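PDB 3FXH: integron gene cassette protein HFX_CASS2 from Uncultured bacterium, which is of unknown function but folds as a compact, mostly helical subunit that packs against a second copy of itself. Local coordinates for residues E55-Q59 with E60-A64; I123-A126 with I127-E130. One frame throughout, in Å; residues are numbered along the deposited sequence.

Contact 1: residues E55-Q59 with E60-A64; sequences ELSEQ and ERFIA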
ATOM      1  N   GLU A  55      13.671  14.166   4.817  1.00 37.24           N
ATOM      2  CA  GLU A  55      14.901  14.694   4.230  1.00 38.07           C
ATOM      3  C   GLU A  55      15.131  14.117   2.828  1.00 35.89           C
ATOM      4  O   GLU A  55      15.336  14.853   1.862  1.00 29.76           O
ATOM      5  CB  GLU A  55      16.090  14.389   5.148  1.00 41.88           C
ATOM      6  CG  GLU A  55      17.460  14.639   4.542  1.00 60.20           C
ATOM      7  CD  GLU A  55      18.588  14.419   5.545  1.00 73.78           C
ATOM      8  OE1 GLU A  55      18.294  14.334   6.758  1.00 75.58           O
ATOM      9  OE2 GLU A  55      19.763  14.331   5.121  1.00 76.23           O
ATOM     10  N   LEU A  56      15.083  12.793   2.720  1.00 30.13           N
ATOM     11  CA  LEU A  56      15.263  12.125   1.432  1.00 29.80           C
ATOM     12  C   LEU A  56      14.241  12.576   0.384  1.00 30.22           C
ATOM     13  O   LEU A  56      14.585  12.809  -0.770  1.00 34.21           O
ATOM     14  CB  LEU A  56      15.199  10.608   1.611  1.00 27.93           C
ATOM     15  CG  LEU A  56      16.327  10.052   2.489  1.00 30.28           C
ATOM     16  CD1 LEU A  56      16.134   8.567   2.722  1.00 24.78           C
ATOM     17  CD2 LEU A  56      17.671  10.328   1.838  1.00 39.25           C
ATOM     18  N   SER A  57      12.982  12.685   0.797  1.00 27.94           N
ATOM     19  CA  SER A  57      11.910  13.077  -0.107  1.00 31.29           C
ATOM     20  C   SER A  57      12.094  14.509  -0.582  1.00 33.97           C
ATOM     21  O   SER A  57      11.923  14.805  -1.763  1.00 34.37           O
ATOM     22  CB  SER A  57      10.551  12.931   0.576  1.00 26.46           C
ATOM     23  OG  SER A  57      10.336  11.589   0.976  1.00 29.52           O
ATOM     24  N   GLU A  58      12.417  15.399   0.353  1.00 31.26           N
ATOM     25  CA  GLU A  58      12.647  16.795   0.026  1.00 36.07           C
ATOM     26  C   GLU A  58      13.802  16.935  -0.968  1.00 46.33           C
ATOM     27  O   GLU A  58      13.791  17.812  -1.844  1.00 41.66           O
ATOM     28  CB  GLU A  58      12.933  17.583   1.313  1.00 39.03           C
ATOM     29  CG  GLU A  58      13.507  18.957   1.116  1.00 51.79           C
ATOM     30  CD  GLU A  58      13.776  19.656   2.442  1.00 61.87           C
ATOM     31  OE1 GLU A  58      13.772  18.968   3.491  1.00 63.17           O
ATOM     32  OE2 GLU A  58      13.983  20.889   2.432  1.00 61.58           O
ATOM     33  N   GLN A  59      14.802  16.072  -0.824  1.00 39.22           N
ATOM     34  CA  GLN A  59      15.943  16.082  -1.721  1.00 36.03           C
ATOM     35  C   GLN A  59      15.635  15.222  -2.939  1.00 41.29           C
ATOM     36  O   GLN A  59      16.512  14.945  -3.754  1.00 36.39           O
ATOM     37  CB  GLN A  59      17.178  15.549  -1.008  1.00 41.87           C
ATOM     38  CG  GLN A  59      17.754  16.499   0.035  1.00 33.99           C
ATOM     39  CD  GLN A  59      18.694  15.791   0.988  1.00 44.80           C
ATOM     40  OE1 GLN A  59      19.262  14.752   0.657  1.00 50.10           O
ATOM     41  NE2 GLN A  59      18.852  16.342   2.180  1.00 47.32           N
ATOM     42  N   GLU A  60      14.383  14.786  -3.036  1.00 32.70           N
ATOM     43  CA  GLU A  60      13.917  14.026  -4.188  1.00 38.71           C
ATOM     44  C   GLU A  60      14.814  12.820  -4.483  1.00 32.41           C
ATOM     45  O   GLU A  60      15.200  12.603  -5.627  1.00 34.95           O
ATOM     46  CB  GLU A  60      13.819  14.946  -5.419  1.00 30.63           C
ATOM     47  CG  GLU A  60      13.061  16.256  -5.175  1.00 37.53           C
ATOM     48  CD  GLU A  60      12.497  16.854  -6.469  1.00 50.66           C
ATOM     49  OE1 GLU A  60      12.968  16.468  -7.561  1.00 49.04           O
ATOM     50  OE2 GLU A  60      11.576  17.699  -6.396  1.00 53.33           O
ATOM     51  N   ARG A  61      15.133  12.037  -3.451  1.00 32.16           N
ATOM     52  CA  ARG A  61      16.010  10.880  -3.615  1.00 32.96           C
ATOM     53  C   ARG A  61      15.655   9.712  -2.686  1.00 36.07           C
ATOM     54  O   ARG A  61      16.498   8.875  -2.344  1.00 33.26           O
ATOM     55  CB  ARG A  61      17.482  11.283  -3.465  1.00 33.20           C
ATOM     56  CG  ARG A  61      17.948  11.518  -2.036  1.00 32.33           C
ATOM     57  CD  ARG A  61      19.386  12.053  -2.026  1.00 37.89           C
ATOM     58  NE  ARG A  61      19.752  12.580  -0.714  1.00 38.44           N
ATOM     59  CZ  ARG A  61      20.476  11.923   0.187  1.00 42.53           C
ATOM     60  NH1 ARG A  61      20.948  10.717  -0.089  1.00 39.39           N
ATOM     61  NH2 ARG A  61      20.746  12.485   1.358  1.00 40.87           N
ATOM     62  N   PHE A  62      14.391   9.649  -2.295  1.00 27.63           N
ATOM     63  CA  PHE A  62      13.929   8.583  -1.420  1.00 30.06           C
ATOM     64  C   PHE A  62      14.064   7.234  -2.121  1.00 32.64           C
ATOM     65  O   PHE A  62      14.569   6.266  -1.553  1.00 31.40           O
ATOM     66  CB  PHE A  62      12.485   8.839  -1.008  1.00 26.57           C
ATOM     67  CG  PHE A  62      11.833   7.686  -0.324  1.00 21.14           C
ATOM     68  CD1 PHE A  62      12.287   7.237   0.915  1.00 29.05           C
ATOM     69  CD2 PHE A  62      10.745   7.052  -0.906  1.00 21.61           C
ATOM     70  CE1 PHE A  62      11.670   6.161   1.559  1.00 24.82           C
ATOM     71  CE2 PHE A  62      10.117   5.966  -0.267  1.00 20.23           C
ATOM     72  CZ  PHE A  62      10.583   5.522   0.965  1.00 23.84           C
ATOM     73  N   ILE A  63      13.643   7.172  -3.373  1.00 26.64           N
ATOM     74  CA  ILE A  63      13.673   5.884  -4.079  1.00 28.79           C
ATOM     75  C   ILE A  63      15.109   5.431  -4.347  1.00 30.51           C
ATOM     76  O   ILE A  63      15.464   4.282  -4.098  1.00 32.34           O
ATOM     77  CB  ILE A  63      12.825   5.906  -5.359  1.00 28.89           C
ATOM     78  CG1 ILE A  63      11.361   6.187  -5.006  1.00 32.62           C
ATOM     79  CG2 ILE A  63      12.904   4.559  -6.068  1.00 37.01           C
ATOM     80  CD1 ILE A  63      10.760   5.123  -4.124  1.00 30.40           C
ATOM     81  N   ALA A  64      15.938   6.346  -4.832  1.00 33.84           N
ATOM     82  CA  ALA A  64      17.358   6.055  -5.028  1.00 33.05           C
ATOM     83  C   ALA A  64      17.992   5.530  -3.742  1.00 37.70           C
ATOM     84  O   ALA A  64      18.786   4.587  -3.764  1.00 38.05           O
ATOM     85  CB  ALA A  64      18.088   7.298  -5.512  1.00 35.22           C
TER

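Contact 2: residues I123-A126 with I127-E130; sequences ICLA and ILRE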
ATOM      1  N   ILE A 123       1.798   7.852   0.846  1.00 20.05           N
ATOM      2  CA  ILE A 123       2.126   8.834  -0.178  1.00 18.69           C
ATOM      3  C   ILE A 123       2.038   8.186  -1.569  1.00 20.01           C
ATOM      4  O   ILE A 123       1.523   8.802  -2.514  1.00 24.83           O
ATOM      5  CB  ILE A 123       3.482   9.511   0.094  1.00 22.81           C
ATOM      6  CG1 ILE A 123       3.334  10.483   1.278  1.00 24.58           C
ATOM      7  CG2 ILE A 123       3.957  10.302  -1.143  1.00 19.97           C
ATOM      8  CD1 ILE A 123       4.631  11.095   1.777  1.00 27.23           C
ATOM      9  N   CYS A 124       2.470   6.927  -1.680  1.00 20.29           N
ATOM     10  CA  CYS A 124       2.293   6.214  -2.950  1.00 21.66           C
ATOM     11  C   CYS A 124       0.845   6.262  -3.436  1.00 21.70           C
ATOM     12  O   CYS A 124       0.599   6.416  -4.622  1.00 20.84           O
ATOM     13  CB  CYS A 124       2.758   4.766  -2.858  1.00 20.44           C
ATOM     14  SG  CYS A 124       4.566   4.608  -2.887  1.00 21.03           S
ATOM     15  N   LEU A 125      -0.120   6.100  -2.529  1.00 22.97           N
ATOM     16  CA  LEU A 125      -1.527   6.140  -2.935  1.00 28.24           C
ATOM     17  C   LEU A 125      -1.923   7.527  -3.400  1.00 29.32           C
ATOM     18  O   LEU A 125      -2.713   7.682  -4.325  1.00 29.56           O
ATOM     19  CB  LEU A 125      -2.459   5.669  -1.801  1.00 26.29           C
ATOM     20  CG  LEU A 125      -2.088   4.348  -1.120  1.00 26.35           C
ATOM     21  CD1 LEU A 125      -2.930   4.134   0.137  1.00 31.44           C
ATOM     22  CD2 LEU A 125      -2.257   3.185  -2.061  1.00 29.14           C
ATOM     23  N   ALA A 126      -1.381   8.549  -2.755  1.00 24.51           N
ATOM     24  CA  ALA A 126      -1.649   9.908  -3.192  1.00 26.81           C
ATOM     25  C   ALA A 126      -1.085  10.105  -4.602  1.00 30.53           C
ATOM     26  O   ALA A 126      -1.670  10.791  -5.413  1.00 31.45           O
ATOM     27  CB  ALA A 126      -1.045  10.910  -2.225  1.00 31.23           C
ATOM     28  N   ILE A 127       0.048   9.471  -4.887  1.00 28.70           N
ATOM     29  CA  ILE A 127       0.701   9.607  -6.190  1.00 25.40           C
ATOM     30  C   ILE A 127      -0.119   8.893  -7.260  1.00 23.93           C
ATOM     31  O   ILE A 127      -0.286   9.397  -8.373  1.00 29.48           O
ATOM     32  CB  ILE A 127       2.158   9.079  -6.142  1.00 29.50           C
ATOM     33  CG1 ILE A 127       3.002   9.958  -5.216  1.00 27.16           C
ATOM     34  CG2 ILE A 127       2.803   9.064  -7.537  1.00 26.77           C
ATOM     35  CD1 ILE A 127       4.442   9.436  -5.008  1.00 22.16           C
ATOM     36  N   LEU A 128      -0.659   7.730  -6.907  1.00 25.55           N
ATOM     37  CA  LEU A 128      -1.517   6.987  -7.815  1.00 32.72           C
ATOM     38  C   LEU A 128      -2.729   7.818  -8.231  1.00 33.98           C
ATOM     39  O   LEU A 128      -3.123   7.818  -9.389  1.00 30.31           O
ATOM     40  CB  LEU A 128      -1.981   5.678  -7.171  1.00 21.70           C
ATOM     41  CG  LEU A 128      -0.910   4.599  -7.017  1.00 23.76           C
ATOM     42  CD1 LEU A 128      -1.509   3.402  -6.296  1.00 30.29           C
ATOM     43  CD2 LEU A 128      -0.378   4.205  -8.391  1.00 28.86           C
ATOM     44  N   ARG A 129      -3.330   8.509  -7.274  1.00 28.55           N
ATOM     45  CA  ARG A 129      -4.439   9.405  -7.584  1.00 36.19           C
ATOM     46  C   ARG A 129      -4.004  10.450  -8.613  1.00 42.35           C
ATOM     47  O   ARG A 129      -4.726  10.749  -9.578  1.00 41.52           O
ATOM     48  CB  ARG A 129      -4.928  10.100  -6.314  1.00 40.59           C
ATOM     49  CG  ARG A 129      -5.700   9.206  -5.362  1.00 39.50           C
ATOM     50  CD  ARG A 129      -6.395  10.046  -4.300  1.00 48.12           C
ATOM     51  NE  ARG A 129      -7.234   9.247  -3.414  1.00 57.57           N
ATOM     52  CZ  ARG A 129      -8.406   8.722  -3.761  1.00 61.18           C
ATOM     53  NH1 ARG A 129      -8.877   8.895  -4.989  1.00 61.96           N
ATOM     54  NH2 ARG A 129      -9.107   8.016  -2.881  1.00 58.30           N
ATOM     55  N   GLU A 130      -2.817  11.010  -8.398  1.00 40.45           N
ATOM     56  CA  GLU A 130      -2.275  12.006  -9.311  1.00 48.54           C
ATOM     57  C   GLU A 130      -2.105  11.446 -10.716  1.00 47.82           C
ATOM     58  O   GLU A 130      -2.456  12.097 -11.694  1.00 45.70           O
ATOM     59  CB  GLU A 130      -0.938  12.537  -8.796  1.00 52.32           C
ATOM     60  CG  GLU A 130      -1.061  13.475  -7.614  1.00 50.54           C
ATOM     61  CD  GLU A 130       0.110  14.421  -7.526  1.00 61.33           C
ATOM     62  OE1 GLU A 130       1.085  14.221  -8.281  1.00 68.75           O
ATOM     63  OE2 GLU A 130       0.055  15.368  -6.716  1.00 66.07           O
TER

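Contact 1: residues E55-Q59 with E60-A64
E55 starts the contact from a distance: its OE2 stays 4.3 Å from R61 NH2. The opposite charges are near each other, but this is not a salt bridge. L56 O accepts a hydrogen bond from R61 N at 2.8 Å. L56 CD2 lies over the centre of one face of the R61 guanidinium, 3.6 Å from CZ, so an apolar methyl covers the flat cation. L56 CB also packs beside CB of F62, 4.2 Å away. S57 O accepts a hydrogen bond from E60 N at 2.8 Å. This donor sits above the carbonyl plane and not on a lone pair. Together with the R61 N to L56 O bond it forms a Schellman motif, with E60, at positive phi, as the C-prime residue that ends the helix. S57 OG turns back to bond F53 O. Q59 is the first residue to leave helical geometry, and its side chain runs alongside that of R61. Q59 OE1 accepts hydrogen bonds from R61 NE (2.6 Å) and R61 NH2 (2.8 Å), the second bent to 136°. One oxygen is thus held side-on by two nitrogens. Amide and guanidinium are nearly coplanar, 8° apart, and both bonds lie in the plane of the carbonyl. R61 CG stands between its own backbone N and carbonyl carbon (chi1 77°), and the extended chain beyond it brings NE to the amide. R61 also occupies the N-cap position of helix 62-69, three residues after helix 50-58 ends. On the buried side, the F62 ring meets F53 edge-to-face and also contacts F98 of helix 88-102 and I38 of helix 24-43. E95 of helix 88-102 accepts the backbone N-H groups of I63 and A64.

Contact 2: residues I123-A126 with I127-E130
R129 and E130 touch the preceding turn with the stems that carry their flat groups. R129 CG lies 3.5 Å from L125 O, and E130 CG lies 3.5 Å from A126 O. The planar ends find their partners beyond this turn: E130 OE1 forms a salt bridge to R100, and R129 NH2 makes a weak hydrogen bond to S29 of the second subunit, where L125 and R129 also pack on H32. The backbone is regular alpha-helix, part of helix 116-131, with i to i+4 bonds such as I127 N to I123 O at 2.9 Å and R129 N to L125 O at 3.1 Å. Inside, I127 CD1 meets I123 CG2 at 4.0 Å as the two side chains cross. I127 CG1 is anti to its carbonyl carbon (chi1 -66°), which lays it 3.3 Å from I123 O. With an alanine here, I123 CG2 would probably lose its methyl partner and the packing on A97 of helix 88-102 would be thinned. L125 CD2 and L128 CD1 approach to 4.3 Å, while C124 and L128 both pack on V31 of helix 24-43.

Overall arrangement
Contact 1 is partly buried and lies at a helix junction, while contact 2 is mostly buried and lies within a single helix. Their centres are about 16 Å apart, and their nearest atoms, about 6 Å apart, do not touch. They still share supports. Both pack on helices 24-43 and 88-102, and F98 receives side chains from each. Contact 1 ends one helix and leads into the next, with polar grips on its exposed side. Contact 2 has regular helical bonding and aliphatic packing, with its charged residues at the surface. Contact 2 also reaches the second subunit, whereas no other chain of the assembly touches contact 1.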